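Local coordinates for protein dTDP-4-dehydrorhamnose Reductase (Yersinia enterocolitica, PDB 5U9C) that probably reduces dTDP-4-dehydro-beta-L-rhamnose with NADPH to give dTDP-L-rhamnose, in the pathway that makes this sugar nucleotide, at residues G213-A218 / I262-M267; S182-S187 / I243-S248. All blocks are in the same frame, centred on the assembly; numbering follows the deposited sequence.

Interaction 1: G213-A218 / I262-M267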
loop_
_atom_site.group_PDB
_atom_site.type_symbol
_atom_site.label_atom_id
_atom_site.label_comp_id
_atom_site.label_asym_id
_atom_site.label_seq_id
_atom_site.Cartn_x
_atom_site.Cartn_y
_atom_site.Cartn_z
ATOM N N GLY D 213 1.246 32.347 -1.820
ATOM C CA GLY D 213 0.759 31.013 -1.456
ATOM C C GLY D 213 1.018 29.975 -2.535
ATOM O O GLY D 213 1.967 30.104 -3.285
ATOM N N THR D 214 0.177 28.944 -2.583
ATOM C CA THR D 214 0.318 27.841 -3.538
ATOM C C THR D 214 -0.980 27.692 -4.327
ATOM O O THR D 214 -2.073 27.661 -3.740
ATOM C CB THR D 214 0.698 26.524 -2.827
ATOM O OG1 THR D 214 2.032 26.636 -2.292
ATOM C CG2 THR D 214 0.690 25.325 -3.806
ATOM N N LEU D 215 -0.856 27.597 -5.647
ATOM C CA LEU D 215 -1.998 27.430 -6.536
ATOM C C LEU D 215 -1.737 26.378 -7.593
ATOM O O LEU D 215 -0.600 26.133 -7.972
ATOM C CB LEU D 215 -2.298 28.739 -7.260
ATOM C CG LEU D 215 -2.918 29.878 -6.472
ATOM C CD1 LEU D 215 -2.824 31.175 -7.256
ATOM C CD2 LEU D 215 -4.368 29.543 -6.135
ATOM N N HIS D 216 -2.813 25.754 -8.044
ATOM C CA HIS D 216 -2.790 24.818 -9.155
ATOM C C HIS D 216 -3.393 25.592 -10.317
ATOM O O HIS D 216 -4.483 26.143 -10.182
ATOM C CB HIS D 216 -3.696 23.642 -8.835
ATOM C CG HIS D 216 -3.124 22.705 -7.832
ATOM N ND1 HIS D 216 -3.707 21.492 -7.540
ATOM C CD2 HIS D 216 -1.957 22.742 -7.145
ATOM C CE1 HIS D 216 -2.961 20.855 -6.655
ATOM N NE2 HIS D 216 -1.902 21.596 -6.387
ATOM N N PHE D 217 -2.708 25.620 -11.459
ATOM C CA PHE D 217 -3.210 26.338 -12.622
ATOM C C PHE D 217 -3.290 25.377 -13.810
ATOM O O PHE D 217 -2.266 25.008 -14.420
ATOM C CB PHE D 217 -2.351 27.581 -12.944
ATOM C CG PHE D 217 -2.986 28.497 -13.976
ATOM C CD1 PHE D 217 -2.890 28.203 -15.327
ATOM C CD2 PHE D 217 -3.701 29.619 -13.598
ATOM C CE1 PHE D 217 -3.479 29.009 -16.276
ATOM C CE2 PHE D 217 -4.289 30.437 -14.553
ATOM C CZ PHE D 217 -4.175 30.130 -15.893
ATOM N N ALA D 218 -4.518 24.959 -14.123
ATOM C CA ALA D 218 -4.758 24.018 -15.219
ATOM C C ALA D 218 -6.194 24.054 -15.710
ATOM O O ALA D 218 -7.120 24.386 -14.946
ATOM C CB ALA D 218 -4.428 22.600 -14.761
ATOM N N ILE D 262 -4.585 17.679 -11.852
ATOM C CA ILE D 262 -4.693 18.696 -10.804
ATOM C C ILE D 262 -5.902 19.603 -11.021
ATOM O O ILE D 262 -6.308 19.859 -12.161
ATOM C CB ILE D 262 -3.441 19.567 -10.676
ATOM C CG1 ILE D 262 -2.975 20.086 -12.034
ATOM C CG2 ILE D 262 -2.310 18.783 -10.014
ATOM C CD1 ILE D 262 -1.944 21.196 -11.907
ATOM N N GLU D 263 -6.505 20.022 -9.918
ATOM C CA GLU D 263 -7.605 20.979 -9.931
ATOM C C GLU D 263 -7.356 21.973 -8.799
ATOM O O GLU D 263 -6.492 21.738 -7.924
ATOM C CB GLU D 263 -8.969 20.290 -9.830
ATOM C CG GLU D 263 -9.260 19.609 -8.527
ATOM C CD GLU D 263 -10.445 18.664 -8.642
ATOM O OE1 GLU D 263 -10.383 17.713 -9.428
ATOM O OE2 GLU D 263 -11.426 18.852 -7.919
ATOM N N SER D 264 -8.026 23.117 -8.859
ATOM C CA SER D 264 -7.836 24.146 -7.841
ATOM C C SER D 264 -9.085 24.394 -7.055
ATOM O O SER D 264 -10.187 24.436 -7.610
ATOM C CB SER D 264 -7.400 25.468 -8.468
ATOM O OG SER D 264 -7.184 26.470 -7.468
ATOM N N ILE D 265 -8.906 24.558 -5.754
ATOM C CA ILE D 265 -10.001 24.967 -4.872
ATOM C C ILE D 265 -9.848 26.440 -4.508
ATOM O O ILE D 265 -10.683 26.977 -3.803
ATOM C CB ILE D 265 -10.033 24.156 -3.577
ATOM C CG1 ILE D 265 -8.658 24.172 -2.886
ATOM C CG2 ILE D 265 -10.448 22.736 -3.905
ATOM C CD1 ILE D 265 -8.655 23.601 -1.479
ATOM N N TYR D 266 -8.773 27.090 -4.962
ATOM C CA TYR D 266 -8.529 28.498 -4.616
ATOM C C TYR D 266 -8.576 29.509 -5.768
ATOM O O TYR D 266 -8.562 30.703 -5.506
ATOM C CB TYR D 266 -7.162 28.658 -3.896
ATOM C CG TYR D 266 -7.007 27.908 -2.571
ATOM C CD1 TYR D 266 -8.040 27.865 -1.639
ATOM C CD2 TYR D 266 -5.794 27.349 -2.212
ATOM C CE1 TYR D 266 -7.891 27.214 -0.429
ATOM C CE2 TYR D 266 -5.630 26.699 -0.998
ATOM C CZ TYR D 266 -6.683 26.635 -0.110
ATOM O OH TYR D 266 -6.548 25.996 1.089
HETATM N N MSE D 267 -8.619 29.054 -7.016
HETATM C CA MSE D 267 -8.615 29.988 -8.148
HETATM C C MSE D 267 -9.866 30.833 -8.183
HETATM O O MSE D 267 -9.800 32.015 -8.537
HETATM C CB MSE D 267 -8.392 29.247 -9.460
HETATM C CG MSE D 267 -6.932 28.795 -9.563
HETATM SE SE MSE D 267 -5.742 30.263 -10.125
HETATM C CE MSE D 267 -6.794 30.601 -11.741
#
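Ser-264, whose CB rests 3.4 Å from the carbonyl oxygen O of His-216, carries a hydroxyl held by three groups. Its OG accepts from the backbone N of Tyr-266 at 3.0 Å and from the backbone N of Met-267, combining an ST turn with an ST motif, and it is also hydrogen-bonded to Glu-120. OG stands anti to its own backbone N (chi1 -179°), beside the carbonyl carbon and so on the side of the two N-H groups that follow. The carboxylate of Glu-120 also meets the backbone N of both His-216 and Ile-265, and so ties strand to loop.

A direct bond joins the two segments: ND1 of His-216 donates to O of Glu-263 at 2.8 Å. It is bent, 135° at the hydrogen, and the oxygen sits near the ring's edge, tilted out of its plane. On the same imidazole, NE2 is hydrogen-bonded to Arg-153, while CG2 of Ile-262 makes an off-centre CH-pi contact, 4.3 Å from the ring centroid. CG1 and CD1 of Ile-262 turn instead to CB of Ala-218.

Strand 213-217 is an outermost strand, within this chain, of the six-stranded parallel sheet of the Rossmann-type fold, with 149-154 as its neighbour. The loop 262-267 flanks it through side chains and carbonyls, with no backbone-to-backbone hydrogen bond between them.

Toward helix 196-209 the contact turns apolar. CE of Met-267, a selenomethionine bent at chi2 and chi3, touches CD2 of Phe-217 at 3.7 Å, and its SE makes an oblique Met-aromatic contact with the same ring, 5.4 Å from the centroid; both residues pack on Phe-202. CD2 of Leu-215 meets CB of Tyr-266 at 3.7 Å. Leu-215 and Met-267 each have a second conformer, making these details less certain.

Interaction 2: S182-S187 / I243-S248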
loop_
_atom_site.group_PDB
_atom_site.type_symbol
_atom_site.label_atom_id
_atom_site.label_comp_id
_atom_site.label_asym_id
_atom_site.label_seq_id
_atom_site.Cartn_x
_atom_site.Cartn_y
_atom_site.Cartn_z
ATOM N N SER D 182 -1.486 6.519 -39.225
ATOM C CA SER D 182 -1.964 6.298 -37.867
ATOM C C SER D 182 -1.026 6.903 -36.854
ATOM O O SER D 182 0.201 6.959 -37.058
ATOM C CB SER D 182 -2.060 4.808 -37.542
ATOM O OG SER D 182 -0.774 4.261 -37.583
ATOM N N ILE D 183 -1.614 7.317 -35.745
ATOM C CA ILE D 183 -0.885 7.904 -34.649
ATOM C C ILE D 183 -1.245 7.149 -33.363
ATOM O O ILE D 183 -2.417 6.950 -33.081
ATOM C CB ILE D 183 -1.259 9.393 -34.515
ATOM C CG1 ILE D 183 -0.802 10.148 -35.770
ATOM C CG2 ILE D 183 -0.636 9.996 -33.260
ATOM C CD1 ILE D 183 -1.279 11.589 -35.848
ATOM N N LYS D 184 -0.224 6.723 -32.617
ATOM C CA LYS D 184 -0.405 6.038 -31.338
ATOM C C LYS D 184 -0.283 7.045 -30.213
ATOM O O LYS D 184 0.585 7.918 -30.258
ATOM C CB LYS D 184 0.653 4.953 -31.158
ATOM C CG LYS D 184 0.537 3.829 -32.162
ATOM C CD LYS D 184 1.662 2.833 -31.982
ATOM C CE LYS D 184 1.617 1.780 -33.071
ATOM N NZ LYS D 184 2.694 0.780 -32.868
ATOM N N ALA D 185 -1.155 6.929 -29.212
ATOM C CA ALA D 185 -1.139 7.809 -28.059
ATOM C C ALA D 185 -1.542 7.005 -26.811
ATOM O O ALA D 185 -2.482 6.210 -26.847
ATOM C CB ALA D 185 -2.092 8.988 -28.262
ATOM N N VAL D 186 -0.819 7.230 -25.727
ATOM C CA VAL D 186 -1.030 6.516 -24.484
ATOM C C VAL D 186 -2.408 6.830 -23.883
ATOM O O VAL D 186 -2.756 7.993 -23.686
ATOM C CB VAL D 186 0.111 6.822 -23.491
ATOM C CG1 VAL D 186 -0.129 6.160 -22.150
ATOM C CG2 VAL D 186 1.443 6.360 -24.076
ATOM N N SER D 187 -3.182 5.781 -23.613
ATOM C CA SER D 187 -4.520 5.921 -23.060
ATOM C C SER D 187 -4.649 5.656 -21.551
ATOM O O SER D 187 -5.680 5.982 -20.963
ATOM C CB SER D 187 -5.471 4.970 -23.781
ATOM O OG SER D 187 -5.106 3.624 -23.550
ATOM N N ILE D 243 -4.745 5.667 -32.502
ATOM C CA ILE D 243 -4.793 4.386 -31.816
ATOM C C ILE D 243 -4.446 4.531 -30.332
ATOM O O ILE D 243 -3.377 5.046 -30.018
ATOM C CB ILE D 243 -3.750 3.427 -32.493
ATOM C CG1 ILE D 243 -4.059 3.266 -33.999
ATOM C CG2 ILE D 243 -3.688 2.063 -31.809
ATOM C CD1 ILE D 243 -3.014 2.473 -34.783
ATOM N N PRO D 244 -5.340 4.063 -29.424
ATOM C CA PRO D 244 -5.019 4.124 -27.996
ATOM C C PRO D 244 -4.081 2.984 -27.637
ATOM O O PRO D 244 -4.341 1.847 -28.013
ATOM C CB PRO D 244 -6.380 3.943 -27.311
ATOM C CG PRO D 244 -7.214 3.169 -28.283
ATOM C CD PRO D 244 -6.668 3.464 -29.668
ATOM N N VAL D 245 -2.969 3.283 -26.988
ATOM C CA VAL D 245 -2.049 2.243 -26.569
ATOM C C VAL D 245 -1.745 2.335 -25.082
ATOM O O VAL D 245 -1.847 3.404 -24.484
ATOM C CB VAL D 245 -0.723 2.292 -27.352
ATOM C CG1 VAL D 245 -0.990 2.103 -28.832
ATOM C CG2 VAL D 245 0.044 3.595 -27.106
ATOM N N HIS D 246 -1.358 1.210 -24.499
ATOM C CA HIS D 246 -0.930 1.156 -23.100
ATOM C C HIS D 246 0.495 1.686 -22.987
ATOM O O HIS D 246 1.268 1.639 -23.958
ATOM C CB HIS D 246 -1.027 -0.280 -22.548
ATOM C CG HIS D 246 -2.437 -0.742 -22.363
ATOM N ND1 HIS D 246 -3.242 -0.256 -21.352
ATOM C CD2 HIS D 246 -3.198 -1.601 -23.069
ATOM C CE1 HIS D 246 -4.431 -0.827 -21.430
ATOM N NE2 HIS D 246 -4.432 -1.647 -22.460
ATOM N N SER D 247 0.846 2.186 -21.808
ATOM C CA SER D 247 2.169 2.778 -21.585
ATOM C C SER D 247 3.337 1.821 -21.797
ATOM O O SER D 247 4.453 2.270 -22.057
ATOM C CB SER D 247 2.237 3.436 -20.200
ATOM O OG SER D 247 1.871 2.516 -19.202
ATOM N N SER D 248 3.084 0.515 -21.704
ATOM C CA SER D 248 4.106 -0.483 -21.963
ATOM C C SER D 248 4.700 -0.444 -23.378
ATOM O O SER D 248 5.818 -0.895 -23.579
ATOM C CB SER D 248 3.534 -1.889 -21.775
ATOM O OG SER D 248 2.453 -2.098 -22.656
#
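Lys-184 and Val-245 share a first torsion: CG of the lysine (chi1 -65°) and CG1 of the valine (chi1 -60°) both stand anti to their carbonyl carbons, which brings CG1 of Val-245 to 4.0 Å from CG of Lys-184. The two side chains cross at about a right angle, and the extended lysine chain leads its amino end away. The other valine branch, CG2, lies 3.6 Å from O of Ala-185. Farther back, CD1 of Ile-243 reaches CB of Ser-182 at 3.7 Å.

Beneath these groups runs a parallel ladder. N of Ile-243 donates to O of Ile-183 at 2.7 Å, and O of Ile-243 accepts from N of Ala-185 at 3.0 Å; Val-245 repeats the pattern between Ala-185 and Ser-187. Pro-244 falls at the position whose N and O point away from 182-186, so the missing N-H costs the ladder nothing. Its CB meets CB of Ser-187 at 3.8 Å.

Phe-250 packs on the face bearing Lys-184, Val-186 and Val-245. Across the two-stranded sheet, Ala-185 and Pro-244 lie against helix 225-235, while Ile-183 packs on helix 168-177, whose Phe-168 is part of an (R)-malate site seen for this protein, though none is bound to this chain.

How the interactions relate
Interaction 1 is a buried contact on the outer strand of the main Rossmann-type sheet, whereas interaction 2 lies at the surface in a separate two-stranded sheet, their centres about 29 Å apart. The segments alternate along the chain, so both contacts join distant parts of one intertwined fold without sharing an element. Their chemistry differs accordingly. In 213-218 / 262-267 an irregular loop is bound by a side-chain-to-carbonyl bond, the carboxylate of Glu-120 bridging strand and loop, and apolar contacts; in 182-187 / 243-248 regular backbone pairing does most of the work. Between subunits they do meet: Glu-263 of interaction 1 is hydrogen-bonded to His-246 of a neighbouring subunit, the residue that follows the strand in interaction 2.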